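Local coordinates for epimerase domain-containing protein (Bacillus cereus HuA2-4, PDB 6ZLK) that interconverts UDP-glucuronic acid and UDP-galacturonic acid by epimerisation at C4 of the sugar, using bound NAD, at residues I3-A8 and Y26-I31; T204-G209 and K271-E276; S255-I260 and D301-E306. All coordinates share one frame; numbering follows the deposited sequence.

Contact 1 of 3, residues I3-A8 and Y26-I31; sequences ILVTGA and YHVVGI. With NAD (nicotinamide-adenine-dinucleotide), chain E.
Ile3 rests its CD1 methyl over one face of the Tyr26 ring, a CH-pi contact in which CD1 lies 4.3 Å from the ring centroid and is offset toward the rim. CG1 stands opposite the carbonyl carbon (chi1 -55°), which carries the branch out to the ring. The backbone of Ile3 is held at both polar atoms: its N donates to His27 O at 2.8 Å, and its O accepts a nearly straight bond from Val29 N. Val5 N donates to Val29 O at 2.7 Å, continuing the parallel pairing of Leu4 with Val29.

Ile31 occupies the far end. Its N donates to Val5 O, and its O receives Gly7 N at 2.9 Å, extending the pairing into the turn where Gly7 CA lies 3.4 Å from NAD O4B. CG2 of Ile31 packs 3.9 Å from Thr6 CG2, while Leu4 CD1 touches both Ile31 CG2 and Val29 CG1.

This is the opening beta-alpha-beta unit of the Rossmann fold. Its connecting helix 11-21 lies against Val5, Ala8 and Val28 through Cys17, helix 68-72 packs on Leu4 and Ile31 from the other face, and strands 77-80 and 56-59 flank the pair.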
loop_
_atom_site.group_PDB
_atom_site.type_symbol
_atom_site.label_atom_id
_atom_site.label_comp_id
_atom_site.label_asym_id
_atom_site.label_seq_id
_atom_site.Cartn_x
_atom_site.Cartn_y
_atom_site.Cartn_z
ATOM N N ILE A 3 -10.895 22.415 -13.320
ATOM C CA ILE A 3 -10.897 21.055 -12.751
ATOM C C ILE A 3 -10.017 20.170 -13.629
ATOM O O ILE A 3 -10.239 20.056 -14.848
ATOM C CB ILE A 3 -12.335 20.528 -12.675
ATOM C CG1 ILE A 3 -13.266 21.467 -11.894
ATOM C CG2 ILE A 3 -12.323 19.131 -12.093
ATOM C CD1 ILE A 3 -14.679 21.135 -12.053
ATOM N N LEU A 4 -9.085 19.472 -13.008
ATOM C CA LEU A 4 -8.261 18.454 -13.676
ATOM C C LEU A 4 -8.904 17.110 -13.421
ATOM O O LEU A 4 -9.165 16.772 -12.241
ATOM C CB LEU A 4 -6.852 18.420 -13.111
ATOM C CG LEU A 4 -5.961 17.320 -13.655
ATOM C CD1 LEU A 4 -5.696 17.544 -15.138
ATOM C CD2 LEU A 4 -4.661 17.284 -12.874
ATOM N N VAL A 5 -9.219 16.357 -14.470
ATOM C CA VAL A 5 -9.721 14.975 -14.340
ATOM C C VAL A 5 -8.673 14.038 -14.854
ATOM O O VAL A 5 -8.436 14.054 -16.098
ATOM C CB VAL A 5 -11.045 14.733 -15.071
ATOM C CG1 VAL A 5 -11.475 13.294 -14.914
ATOM C CG2 VAL A 5 -12.126 15.682 -14.563
ATOM N N THR A 6 -8.026 13.290 -13.999
ATOM C CA THR A 6 -7.054 12.282 -14.491
ATOM C C THR A 6 -7.854 11.060 -14.902
ATOM O O THR A 6 -8.889 10.744 -14.257
ATOM C CB THR A 6 -5.963 11.939 -13.487
ATOM O OG1 THR A 6 -6.539 11.139 -12.443
ATOM C CG2 THR A 6 -5.322 13.180 -12.905
ATOM N N GLY A 7 -7.378 10.333 -15.910
ATOM C CA GLY A 7 -8.101 9.171 -16.424
ATOM C C GLY A 7 -9.390 9.560 -17.125
ATOM O O GLY A 7 -10.326 8.759 -17.124
ATOM N N ALA A 8 -9.407 10.727 -17.758
ATOM C CA ALA A 8 -10.603 11.385 -18.335
ATOM C C ALA A 8 -11.182 10.581 -19.512
ATOM O O ALA A 8 -12.376 10.798 -19.832
ATOM C CB ALA A 8 -10.253 12.782 -18.742
ATOM N N TYR A 26 -17.791 25.701 -15.193
ATOM C CA TYR A 26 -16.674 24.754 -15.008
ATOM C C TYR A 26 -15.856 24.662 -16.282
ATOM O O TYR A 26 -16.393 24.535 -17.396
ATOM C CB TYR A 26 -17.148 23.362 -14.602
ATOM C CG TYR A 26 -17.818 23.301 -13.270
ATOM C CD1 TYR A 26 -17.682 24.333 -12.349
ATOM C CD2 TYR A 26 -18.561 22.208 -12.910
ATOM C CE1 TYR A 26 -18.258 24.229 -11.086
ATOM C CE2 TYR A 26 -19.162 22.101 -11.663
ATOM C CZ TYR A 26 -18.984 23.116 -10.741
ATOM O OH TYR A 26 -19.564 23.037 -9.485
ATOM N N HIS A 27 -14.552 24.637 -16.094
ATOM C CA HIS A 27 -13.583 24.322 -17.156
ATOM C C HIS A 27 -12.901 23.023 -16.752
ATOM O O HIS A 27 -12.560 22.863 -15.575
ATOM C CB HIS A 27 -12.577 25.440 -17.305
ATOM C CG HIS A 27 -13.194 26.693 -17.788
ATOM N ND1 HIS A 27 -12.880 27.248 -18.991
ATOM C CD2 HIS A 27 -14.115 27.496 -17.219
ATOM C CE1 HIS A 27 -13.580 28.384 -19.114
ATOM N NE2 HIS A 27 -14.359 28.539 -18.071
ATOM N N VAL A 28 -12.637 22.167 -17.710
ATOM C CA VAL A 28 -12.109 20.823 -17.389
ATOM C C VAL A 28 -10.896 20.552 -18.259
ATOM O O VAL A 28 -10.930 20.822 -19.498
ATOM C CB VAL A 28 -13.168 19.748 -17.634
ATOM C CG1 VAL A 28 -12.614 18.352 -17.411
ATOM C CG2 VAL A 28 -14.375 19.990 -16.754
ATOM N N VAL A 29 -9.857 20.041 -17.635
ATOM C CA VAL A 29 -8.648 19.508 -18.307
ATOM C C VAL A 29 -8.636 18.002 -18.042
ATOM O O VAL A 29 -8.714 17.610 -16.862
ATOM C CB VAL A 29 -7.349 20.144 -17.789
ATOM C CG1 VAL A 29 -6.186 19.544 -18.547
ATOM C CG2 VAL A 29 -7.356 21.640 -17.883
ATOM N N GLY A 30 -8.659 17.194 -19.081
ATOM C CA GLY A 30 -8.584 15.740 -18.992
ATOM C C GLY A 30 -7.208 15.278 -19.362
ATOM O O GLY A 30 -6.620 15.834 -20.328
ATOM N N ILE A 31 -6.637 14.360 -18.615
ATOM C CA ILE A 31 -5.326 13.795 -18.974
ATOM C C ILE A 31 -5.477 12.290 -19.011
ATOM O O ILE A 31 -5.982 11.695 -18.034
ATOM C CB ILE A 31 -4.180 14.294 -18.067
ATOM C CG1 ILE A 31 -2.832 13.749 -18.556
ATOM C CG2 ILE A 31 -4.424 13.964 -16.591
ATOM C CD1 ILE A 31 -1.640 14.460 -17.942
HETATM P PA NAD E . -10.682 2.990 -16.888
HETATM O O1A NAD E . -9.579 2.027 -17.101
HETATM O O2A NAD E . -11.840 3.019 -17.841
HETATM O O5B NAD E . -10.186 4.467 -16.673
HETATM C C5B NAD E . -8.923 4.817 -16.070
HETATM C C4B NAD E . -8.116 5.640 -17.044
HETATM O O4B NAD E . -6.861 5.977 -16.412
HETATM C C3B NAD E . -7.780 4.941 -18.350
HETATM O O3B NAD E . -8.464 5.481 -19.474
HETATM C C2B NAD E . -6.249 4.997 -18.402
HETATM O O2B NAD E . -5.692 5.222 -19.684
HETATM C C1B NAD E . -5.935 6.167 -17.463
HETATM N N9A NAD E . -4.616 6.111 -16.857
HETATM C C8A NAD E . -4.068 5.085 -16.132
HETATM N N7A NAD E . -2.854 5.330 -15.717
HETATM C C5A NAD E . -2.562 6.571 -16.279
HETATM C C6A NAD E . -1.420 7.385 -16.265
HETATM N N6A NAD E . -0.243 7.034 -15.699
HETATM N N1A NAD E . -1.492 8.589 -16.880
HETATM C C2A NAD E . -2.648 8.942 -17.485
HETATM N N3A NAD E . -3.778 8.232 -17.616
HETATM C C4A NAD E . -3.673 7.073 -16.970
HETATM O O3 NAD E . -11.237 2.603 -15.433
HETATM P PN NAD E . -12.617 3.076 -14.693
HETATM O O1N NAD E . -13.469 1.898 -14.605
HETATM O O2N NAD E . -13.060 4.311 -15.311
HETATM O O5D NAD E . -12.052 3.419 -13.260
HETATM C C5D NAD E . -11.797 4.739 -12.953
HETATM C C4D NAD E . -11.372 4.792 -11.513
HETATM O O4D NAD E . -12.432 4.316 -10.666
HETATM C C3D NAD E . -10.127 3.959 -11.173
HETATM O O3D NAD E . -9.311 4.676 -10.230
HETATM C C2D NAD E . -10.692 2.728 -10.467
HETATM O O2D NAD E . -9.715 2.099 -9.632
HETATM C C1D NAD E . -11.904 3.367 -9.798
HETATM N N1N NAD E . -13.005 2.446 -9.568
HETATM C C2N NAD E . -13.730 1.946 -10.609
HETATM C C3N NAD E . -14.746 1.090 -10.364
HETATM C C7N NAD E . -15.514 0.459 -11.473
HETATM O O7N NAD E . -16.420 -0.283 -11.137
HETATM N N7N NAD E . -15.225 0.783 -12.741
HETATM C C4N NAD E . -15.117 0.811 -9.036
HETATM C C5N NAD E . -14.278 1.209 -7.999
HETATM C C6N NAD E . -13.262 2.068 -8.283
#

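Contact 2 of 3, residues T204-G209 and K271-E276; sequences TIFGDG and KSVPGE. With UGB ((2S,3R,4S,5R,6R)-6-[[[(2R,3S,4R,5R)-5-(2,4-dioxopyrimidin-1-yl)-3,4-dihydroxy-oxolan-2-yl]methoxy-hydroxy-phosphoryl]oxy-hydroxy-phosphoryl]oxy-3,4,5-trihydroxy-oxane-2-carboxylic acid), chain G.
Gly207 and Ser272 bring their backbones within 4.0 Å, CA to CA, yet no hydrogen bond spans the two segments. Both segments turn here. Phe206 to Gly209 form a type II' turn, with Gly207 at positive phi (71°) in its second position, and Val273 to Glu276 form a type II turn with Gly275 in its third. Just upstream, strand 203-206 is paired with strand 267-270, so this is where the two segments leave a short parallel sheet. CB of Ser272 sits 3.9 Å from Gly207 CA.

Among the side chains, Phe206 carries the contact. CG2 of Val273 approaches its ring obliquely, 3.7 Å from CG. The uracil lies over one face of the same ring, its N3 3.6 Å above the plane and offset toward the rim. CG of Phe206 is anti to the carbonyl carbon (chi1 -53°), which places the ring against the base while Phe206 N donates to uracil O2 at 3.0 Å in a nearly straight bond (172°). Thr204 OG1 lies 3.0 Å from uracil O4 and is also hydrogen-bonded to Arg192. Glu276 turns its carboxylate to the ribose hydroxyl O2D, at a separation too short to be read with confidence, and its OE2 forms a salt bridge to Arg88. Just before it, Gly275 N bonds Asn166 OD1 of the second subunit.

Together the strand end and the loop form the uridine end of the UDP-sugar pocket, in the substrate-binding region expected of an extended short-chain dehydrogenase/reductase, and UDP-glucuronic acid is also seen here.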
loop_
_atom_site.group_PDB
_atom_site.type_symbol
_atom_site.label_atom_id
_atom_site.label_comp_id
_atom_site.label_asym_id
_atom_site.label_seq_id
_atom_site.Cartn_x
_atom_site.Cartn_y
_atom_site.Cartn_z
ATOM N N THR A 204 -20.067 -16.528 -19.184
ATOM C CA THR A 204 -18.924 -16.939 -18.347
ATOM C C THR A 204 -19.226 -16.506 -16.924
ATOM O O THR A 204 -19.171 -15.304 -16.673
ATOM C CB THR A 204 -17.598 -16.378 -18.852
ATOM O OG1 THR A 204 -17.662 -14.955 -18.927
ATOM C CG2 THR A 204 -17.170 -16.950 -20.195
ATOM N N ILE A 205 -19.426 -17.455 -16.012
ATOM C CA ILE A 205 -19.732 -17.129 -14.608
ATOM C C ILE A 205 -18.550 -17.621 -13.790
ATOM O O ILE A 205 -18.258 -18.806 -13.878
ATOM C CB ILE A 205 -21.042 -17.790 -14.185
ATOM C CG1 ILE A 205 -22.193 -17.277 -15.052
ATOM C CG2 ILE A 205 -21.289 -17.575 -12.685
ATOM C CD1 ILE A 205 -23.516 -18.023 -14.853
ATOM N N PHE A 206 -17.926 -16.763 -12.988
ATOM C CA PHE A 206 -16.791 -17.167 -12.135
ATOM C C PHE A 206 -17.375 -17.669 -10.826
ATOM O O PHE A 206 -18.202 -16.987 -10.188
ATOM C CB PHE A 206 -15.752 -16.034 -12.045
ATOM C CG PHE A 206 -15.284 -15.519 -13.374
ATOM C CD1 PHE A 206 -15.250 -16.351 -14.493
ATOM C CD2 PHE A 206 -14.897 -14.205 -13.540
ATOM C CE1 PHE A 206 -14.817 -15.881 -15.724
ATOM C CE2 PHE A 206 -14.440 -13.749 -14.758
ATOM C CZ PHE A 206 -14.401 -14.575 -15.852
ATOM N N GLY A 207 -17.077 -18.918 -10.500
ATOM C CA GLY A 207 -17.678 -19.565 -9.336
ATOM C C GLY A 207 -19.131 -19.843 -9.606
ATOM O O GLY A 207 -19.473 -20.088 -10.782
ATOM N N ASP A 208 -19.979 -19.802 -8.601
ATOM C CA ASP A 208 -21.363 -20.322 -8.769
ATOM C C ASP A 208 -22.339 -19.173 -9.096
ATOM O O ASP A 208 -23.491 -19.436 -9.365
ATOM C CB ASP A 208 -21.838 -21.097 -7.552
ATOM C CG ASP A 208 -21.873 -20.298 -6.272
ATOM O OD1 ASP A 208 -21.809 -19.058 -6.334
ATOM O OD2 ASP A 208 -21.918 -20.942 -5.198
ATOM N N GLY A 209 -21.864 -17.935 -9.241
ATOM C CA GLY A 209 -22.774 -16.841 -9.595
ATOM C C GLY A 209 -23.554 -16.293 -8.428
ATOM O O GLY A 209 -24.347 -15.318 -8.599
ATOM N N LYS A 271 -14.062 -21.853 -12.872
ATOM C CA LYS A 271 -13.425 -21.865 -11.541
ATOM C C LYS A 271 -13.424 -20.429 -11.007
ATOM O O LYS A 271 -13.155 -19.450 -11.740
ATOM C CB LYS A 271 -12.045 -22.514 -11.680
ATOM C CG LYS A 271 -11.248 -22.668 -10.395
ATOM C CD LYS A 271 -11.837 -23.655 -9.411
ATOM C CE LYS A 271 -11.103 -23.636 -8.082
ATOM N NZ LYS A 271 -11.424 -22.428 -7.275
ATOM N N SER A 272 -13.766 -20.274 -9.738
ATOM C CA SER A 272 -13.697 -18.941 -9.108
ATOM C C SER A 272 -12.240 -18.467 -9.228
ATOM O O SER A 272 -11.323 -19.313 -9.295
ATOM C CB SER A 272 -14.221 -18.977 -7.704
ATOM O OG SER A 272 -13.413 -19.852 -6.952
ATOM N N VAL A 273 -12.081 -17.161 -9.309
ATOM C CA VAL A 273 -10.803 -16.440 -9.549
ATOM C C VAL A 273 -10.308 -16.009 -8.175
ATOM O O VAL A 273 -11.114 -15.585 -7.342
ATOM C CB VAL A 273 -11.054 -15.231 -10.474
ATOM C CG1 VAL A 273 -9.781 -14.769 -11.129
ATOM C CG2 VAL A 273 -12.074 -15.537 -11.554
ATOM N N PRO A 274 -9.001 -16.151 -7.862
ATOM C CA PRO A 274 -8.480 -15.599 -6.619
ATOM C C PRO A 274 -8.616 -14.075 -6.574
ATOM O O PRO A 274 -8.613 -13.395 -7.595
ATOM C CB PRO A 274 -6.993 -15.988 -6.568
ATOM C CG PRO A 274 -6.656 -16.519 -7.928
ATOM C CD PRO A 274 -7.958 -16.836 -8.637
ATOM N N GLY A 275 -8.739 -13.554 -5.365
ATOM C CA GLY A 275 -8.710 -12.095 -5.177
ATOM C C GLY A 275 -10.079 -11.475 -5.065
ATOM O O GLY A 275 -10.124 -10.276 -4.831
ATOM N N GLU A 276 -11.151 -12.239 -5.248
ATOM C CA GLU A 276 -12.490 -11.596 -5.334
ATOM C C GLU A 276 -13.272 -11.956 -4.095
ATOM O O GLU A 276 -13.370 -13.135 -3.748
ATOM C CB GLU A 276 -13.276 -12.099 -6.520
ATOM C CG GLU A 276 -12.556 -12.002 -7.819
ATOM C CD GLU A 276 -13.581 -12.004 -8.933
ATOM O OE1 GLU A 276 -14.050 -13.116 -9.303
ATOM O OE2 GLU A 276 -13.891 -10.911 -9.396
HETATM N N1 UGB G . -17.749 -12.065 -13.133
HETATM C C2 UGB G . -18.350 -13.167 -13.716
HETATM O O2 UGB G . -19.036 -13.969 -13.093
HETATM N N3 UGB G . -18.131 -13.279 -15.060
HETATM C C4 UGB G . -17.380 -12.440 -15.858
HETATM O O4 UGB G . -17.270 -12.695 -17.057
HETATM C C5 UGB G . -16.774 -11.335 -15.172
HETATM C C6 UGB G . -16.976 -11.196 -13.858
HETATM P PA UGB G . -17.047 -6.920 -12.140
HETATM P PB UGB G . -15.759 -6.323 -9.589
HETATM O "O'P" UGB G . -12.111 -3.220 -11.672
HETATM O "O'Q" UGB G . -12.562 -1.251 -11.112
HETATM C "C1'" UGB G . -14.112 -4.739 -8.337
HETATM O O1A UGB G . -18.380 -6.435 -12.588
HETATM O O1B UGB G . -14.494 -6.950 -10.073
HETATM C C1D UGB G . -17.980 -11.848 -11.703
HETATM C "C2'" UGB G . -14.472 -3.831 -7.179
HETATM O "O2'" UGB G . -15.548 -4.418 -6.444
HETATM O O2A UGB G . -15.911 -6.994 -13.092
HETATM O O2B UGB G . -16.604 -7.012 -8.584
HETATM C C2D UGB G . -16.702 -11.438 -10.983
HETATM O O2D UGB G . -15.974 -12.615 -10.693
HETATM C "C3'" UGB G . -14.859 -2.477 -7.733
HETATM O "O3'" UGB G . -15.170 -1.592 -6.650
HETATM O O3A UGB G . -16.614 -6.004 -10.902
HETATM O O3B UGB G . -15.347 -4.883 -9.036
HETATM C C3D UGB G . -17.279 -10.692 -9.776
HETATM O O3D UGB G . -17.612 -11.602 -8.739
HETATM C "C4'" UGB G . -13.743 -1.967 -8.649
HETATM O "O4'" UGB G . -12.493 -1.897 -7.954
HETATM C C4D UGB G . -18.549 -10.033 -10.338
HETATM O O4D UGB G . -18.868 -10.764 -11.547
HETATM C "C5'" UGB G . -13.584 -2.958 -9.805
HETATM O "O5'" UGB G . -13.126 -4.169 -9.199
HETATM C C5D UGB G . -18.435 -8.565 -10.652
HETATM O O5D UGB G . -17.243 -8.350 -11.437
HETATM C "C6'" UGB G . -12.673 -2.445 -10.933
#

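Contact 3 of 3, residues S255-I260 and D301-E306; sequences SMLEKI and DGLEAE
Leu303 packs against Met256, Leu257 and Ile260, and apolar packing makes up most of this contact. Its CD1 methyl meets Met256 at two points, 3.7 Å from CB and also close to SD, while its other methyl, CD2, faces the CD2 of Leu257 at 4.2 Å. A chi1 of -74° carries CG of Leu303 toward the other helix, and a chi2 of 174° turns CD1 to Met256 and CD2 to Leu257. Ile260 comes in nearer the helix backbone: its CD1 is 3.6 Å from Leu303 CB and goes on to touch the aliphatic part of Glu304, 3.9 Å from CG. Leu303 crosses each of its three partners at about a right angle.

The axes of the segments 255-260 and 301-306, which lie on helices 250-261 and 299-313, pass 10.2 Å apart at their closest and cross at -61°. Both helices lie in the C-terminal part of the chain, the part that completes the UDP-sugar pocket in extended short-chain dehydrogenases/reductases. Here, though, the contact is helix packing set back from the substrate, with the side chain of Leu303 about 10 Å from the bound UDP-sugar. Helix 189-198 lies against the same cluster, Ile194 and Met197 touching Leu257 and Phe190 touching Leu303.

One water links the polar ends of Lys259 and Glu304 across the two segments: it accepts from Lys259 NZ at 2.7 Å and donates to Glu304 OE1. The charged atoms Lys259 NZ and Glu304 OE1 are 5.4 Å apart, so any attraction between them is probably modest and relayed by the water. Glu304 reaches the water with a chain extended beyond CG, the same CG that packs against Ile260, so one residue serves the apolar layer with its stem and the water with its carboxylate.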
loop_
_atom_site.group_PDB
_atom_site.type_symbol
_atom_site.label_atom_id
_atom_site.label_comp_id
_atom_site.label_asym_id
_atom_site.label_seq_id
_atom_site.Cartn_x
_atom_site.Cartn_y
_atom_site.Cartn_z
ATOM N N SER A 255 -30.801 -13.204 -14.692
ATOM C CA SER A 255 -32.277 -13.331 -14.827
ATOM C C SER A 255 -32.882 -12.024 -15.310
ATOM O O SER A 255 -33.757 -12.061 -16.165
ATOM C CB SER A 255 -32.928 -13.779 -13.585
ATOM O OG SER A 255 -32.480 -15.085 -13.321
ATOM N N MET A 256 -32.422 -10.914 -14.777
ATOM C CA MET A 256 -32.959 -9.606 -15.175
ATOM C C MET A 256 -32.601 -9.377 -16.636
ATOM O O MET A 256 -33.472 -8.848 -17.356
ATOM C CB MET A 256 -32.318 -8.517 -14.317
ATOM C CG MET A 256 -32.731 -8.675 -12.873
ATOM S SD MET A 256 -32.019 -7.365 -11.877
ATOM C CE MET A 256 -33.274 -6.165 -12.300
ATOM N N LEU A 257 -31.419 -9.793 -17.079
ATOM C CA LEU A 257 -30.988 -9.570 -18.475
ATOM C C LEU A 257 -31.811 -10.481 -19.391
ATOM O O LEU A 257 -32.097 -10.055 -20.521
ATOM C CB LEU A 257 -29.484 -9.817 -18.628
ATOM C CG LEU A 257 -28.584 -8.701 -18.084
ATOM C CD1 LEU A 257 -27.149 -9.198 -18.082
ATOM C CD2 LEU A 257 -28.728 -7.438 -18.886
ATOM N N GLU A 258 -32.085 -11.701 -18.965
ATOM C CA GLU A 258 -32.969 -12.611 -19.749
ATOM C C GLU A 258 -34.332 -11.953 -19.930
ATOM O O GLU A 258 -34.873 -12.052 -21.077
ATOM C CB GLU A 258 -33.091 -13.961 -19.044
ATOM C CG GLU A 258 -31.812 -14.766 -19.176
ATOM C CD GLU A 258 -31.834 -16.095 -18.451
ATOM O OE1 GLU A 258 -32.468 -16.184 -17.372
ATOM O OE2 GLU A 258 -31.193 -17.037 -18.977
ATOM N N LYS A 259 -34.878 -11.328 -18.894
ATOM C CA LYS A 259 -36.218 -10.692 -19.025
ATOM C C LYS A 259 -36.111 -9.513 -20.008
ATOM O O LYS A 259 -37.012 -9.372 -20.872
ATOM C CB LYS A 259 -36.843 -10.348 -17.675
ATOM C CG LYS A 259 -36.149 -9.264 -16.869
ATOM C CD LYS A 259 -36.850 -8.826 -15.564
ATOM C CE LYS A 259 -36.110 -7.715 -14.817
ATOM N NZ LYS A 259 -35.249 -6.900 -15.721
ATOM N N ILE A 260 -35.015 -8.749 -19.978
ATOM C CA ILE A 260 -34.808 -7.577 -20.880
ATOM C C ILE A 260 -34.615 -8.021 -22.319
ATOM O O ILE A 260 -35.256 -7.421 -23.219
ATOM C CB ILE A 260 -33.619 -6.729 -20.395
ATOM C CG1 ILE A 260 -33.960 -6.025 -19.095
ATOM C CG2 ILE A 260 -33.186 -5.750 -21.480
ATOM C CD1 ILE A 260 -32.751 -5.454 -18.321
ATOM N N ASP A 301 -33.701 -0.565 -14.562
ATOM C CA ASP A 301 -33.506 0.633 -15.415
ATOM C C ASP A 301 -32.044 0.694 -15.881
ATOM O O ASP A 301 -31.791 1.003 -17.052
ATOM C CB ASP A 301 -33.944 1.900 -14.695
ATOM C CG ASP A 301 -35.453 2.102 -14.569
ATOM O OD1 ASP A 301 -36.222 1.384 -15.259
ATOM O OD2 ASP A 301 -35.846 3.002 -13.809
ATOM N N GLY A 302 -31.079 0.459 -14.988
ATOM C CA GLY A 302 -29.637 0.577 -15.324
ATOM C C GLY A 302 -29.201 -0.506 -16.303
ATOM O O GLY A 302 -28.472 -0.179 -17.262
ATOM N N LEU A 303 -29.717 -1.728 -16.147
ATOM C CA LEU A 303 -29.418 -2.857 -17.069
ATOM C C LEU A 303 -30.077 -2.642 -18.432
ATOM O O LEU A 303 -29.426 -2.924 -19.417
ATOM C CB LEU A 303 -29.920 -4.136 -16.432
ATOM C CG LEU A 303 -29.055 -4.637 -15.277
ATOM C CD1 LEU A 303 -29.751 -5.815 -14.666
ATOM C CD2 LEU A 303 -27.627 -4.970 -15.727
ATOM N N GLU A 304 -31.223 -1.983 -18.467
ATOM C CA GLU A 304 -31.846 -1.630 -19.770
ATOM C C GLU A 304 -30.897 -0.721 -20.541
ATOM O O GLU A 304 -30.725 -0.900 -21.756
ATOM C CB GLU A 304 -33.209 -0.967 -19.569
ATOM C CG GLU A 304 -34.274 -1.967 -19.186
ATOM C CD GLU A 304 -35.529 -1.367 -18.579
ATOM O OE1 GLU A 304 -36.376 -2.181 -18.104
ATOM O OE2 GLU A 304 -35.644 -0.124 -18.546
ATOM N N ALA A 305 -30.331 0.272 -19.859
ATOM C CA ALA A 305 -29.445 1.254 -20.484
ATOM C C ALA A 305 -28.216 0.519 -20.968
ATOM O O ALA A 305 -27.778 0.764 -22.093
ATOM C CB ALA A 305 -29.065 2.332 -19.508
ATOM N N GLU A 306 -27.589 -0.269 -20.087
ATOM C CA GLU A 306 -26.347 -0.940 -20.505
ATOM C C GLU A 306 -26.655 -1.917 -21.643
ATOM O O GLU A 306 -25.794 -1.974 -22.548
ATOM C CB GLU A 306 -25.611 -1.584 -19.325
ATOM C CG GLU A 306 -24.232 -2.074 -19.787
ATOM C CD GLU A 306 -23.205 -2.470 -18.727
ATOM O OE1 GLU A 306 -23.485 -2.233 -17.514
ATOM O OE2 GLU A 306 -22.150 -3.065 -19.112
HETATM O O HOH W 1 -36.363 -4.830 -17.008
#

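Overall arrangement
Contact 1 closes before the other two open: strands 2-6 and 27-31 belong to the large Rossmann sheet, whose loops bind NAD, and lie on the opposite side of the chain's centre from contact 2, with centres about 35 Å apart. Contacts 1 and 3 are centred about 31 Å apart. Contacts 2 and 3 interleave, in the order 204-209, 255-260, 271-276, 301-306, with centres about 22 Å and nearest atoms about 9 Å apart. Helix 250-261 of contact 3 leads into strand 267-270, which pairs with strand 203-206 and then enters the loop of contact 2. The cofactor region and the uridine end of the pocket are separate parts of the fold, bridged by the ligands.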